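Local coordinates for protein zebrafish RNase5 (Danio rerio, PDB 3LJE) that probably cleaves RNA, as a zebrafish ribonuclease of the pancreatic ribonuclease family and its angiogenin-like branch, at residues 6-9 with 10-14. Numbering follows the deposited sequence.
Sequences DVDP and RYQKF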
# COMPACT_ATOMS: atom_id res chain seq x y z
N ASP A 6 10.89 2.43 16.68
CA ASP A 6 10.90 1.03 16.23
C ASP A 6 9.79 0.85 15.19
O ASP A 6 9.67 -0.21 14.59
CB ASP A 6 10.61 0.07 17.36
CG ASP A 6 9.42 0.48 18.15
OD1 ASP A 6 9.29 1.68 18.46
OD2 ASP A 6 8.59 -0.41 18.45
N VAL A 7 9.00 1.88 14.99
CA VAL A 7 7.87 1.80 14.04
C VAL A 7 8.17 2.58 12.77
O VAL A 7 7.74 2.20 11.69
CB VAL A 7 6.62 2.44 14.66
CG1 VAL A 7 5.51 2.57 13.59
CG2 VAL A 7 6.07 1.54 15.84
N ASP A 8 8.87 3.70 12.91
CA ASP A 8 9.14 4.51 11.78
C ASP A 8 9.63 3.84 10.45
O ASP A 8 9.12 4.18 9.37
CB ASP A 8 10.04 5.66 12.20
CG ASP A 8 10.13 6.74 11.14
OD1 ASP A 8 9.09 7.30 10.74
OD2 ASP A 8 11.24 6.99 10.69
N PRO A 9 10.60 2.89 10.49
CA PRO A 9 11.03 2.29 9.22
C PRO A 9 9.88 1.60 8.44
O PRO A 9 9.73 1.80 7.21
CB PRO A 9 12.13 1.26 9.65
CG PRO A 9 12.74 1.95 10.95
CD PRO A 9 11.36 2.32 11.64
N ARG A 10 9.05 0.89 9.18
CA ARG A 10 7.93 0.16 8.57
C ARG A 10 6.85 1.10 8.12
O ARG A 10 6.20 0.88 7.03
CB ARG A 10 7.37 -0.88 9.53
CG ARG A 10 8.19 -2.22 9.42
CD ARG A 10 7.57 -3.32 10.29
NE ARG A 10 7.55 -2.74 11.63
CZ ARG A 10 6.61 -3.00 12.56
NH1 ARG A 10 5.61 -3.86 12.30
NH2 ARG A 10 6.69 -2.37 13.73
N TYR A 11 6.63 2.13 8.90
CA TYR A 11 5.62 3.11 8.58
C TYR A 11 6.05 3.89 7.31
O TYR A 11 5.26 4.18 6.39
CB TYR A 11 5.51 4.07 9.75
CG TYR A 11 4.76 5.32 9.46
CD1 TYR A 11 3.37 5.30 9.25
CD2 TYR A 11 5.43 6.54 9.42
CE1 TYR A 11 2.67 6.48 9.03
CE2 TYR A 11 4.75 7.73 9.18
CZ TYR A 11 3.38 7.72 8.99
OH TYR A 11 2.70 8.93 8.77
N GLN A 12 7.32 4.29 7.27
CA GLN A 12 7.74 5.03 6.09
C GLN A 12 7.63 4.14 4.84
O GLN A 12 7.30 4.60 3.72
CB GLN A 12 9.22 5.54 6.25
CG GLN A 12 9.44 6.54 7.41
CD GLN A 12 8.62 7.75 7.12
OE1 GLN A 12 8.40 8.03 5.94
NE2 GLN A 12 8.12 8.46 8.16
N LYS A 13 8.01 2.86 4.96
CA LYS A 13 7.91 1.97 3.83
C LYS A 13 6.40 1.81 3.42
O LYS A 13 6.07 1.73 2.26
CB LYS A 13 8.47 0.62 4.24
CG LYS A 13 8.41 -0.45 3.05
CD LYS A 13 9.28 -1.69 3.38
CE LYS A 13 9.09 -2.76 2.37
NZ LYS A 13 10.16 -3.85 2.66
N PHE A 14 5.53 1.79 4.41
CA PHE A 14 4.07 1.66 4.07
C PHE A 14 3.63 2.91 3.27
O PHE A 14 2.85 2.84 2.31
CB PHE A 14 3.30 1.57 5.40
CG PHE A 14 1.79 1.65 5.24
CD1 PHE A 14 1.06 0.49 4.94
CD2 PHE A 14 1.14 2.93 5.32
CE1 PHE A 14 -0.37 0.60 4.71
CE2 PHE A 14 -0.25 3.03 5.10
CZ PHE A 14 -1.00 1.86 4.79
O HOH W 1 9.79 -0.31 11.86
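Val-7 O, Asp-8 O and Pro-9 O accept i to i+4 hydrogen bonds from the backbone amides of Tyr-11, Gln-12 and Lys-13, that from Gln-12 N to Asp-8 O being the shortest at 2.8 Å, forming the first turn of helix 8-18. On its outer side Asp-8 OD1 takes a hydrogen bond from Gln-12 NE2 (3.0 Å, 164° at the hydrogen), which comes to the syn side of the oxygen, somewhat out of the carboxylate plane. The oxygen lies almost in the amide plane, although carboxylate and amide planes are turned 61° apart. With CG anti to its carbonyl carbon (chi1 -63°), Gln-12 lays CG 3.4 Å from Asp-8 OD1, and the bend at the next bond brings NE2 back to the carboxylate. An alanine in place of Asp-8 would probably leave Gln-12 NE2 without this acceptor and its side-chain amide freer to turn. Where the chain enters the helix, a water donates to Asp-6 O and accepts from Arg-10 N (3.0 Å) and, weakly, from Arg-10 NE. Val-7 CG1 packs against Tyr-11 CB at 4.1 Å on the inward side. There both reach strand 115-119, the tyrosine ring edge-to-face with Trp-115, while salt bridges from Arg-10 to Asp-112 and from Asp-6 to Lys-113 fasten the helix and its lead-in to the hairpin of strands 97-112 and 115-119.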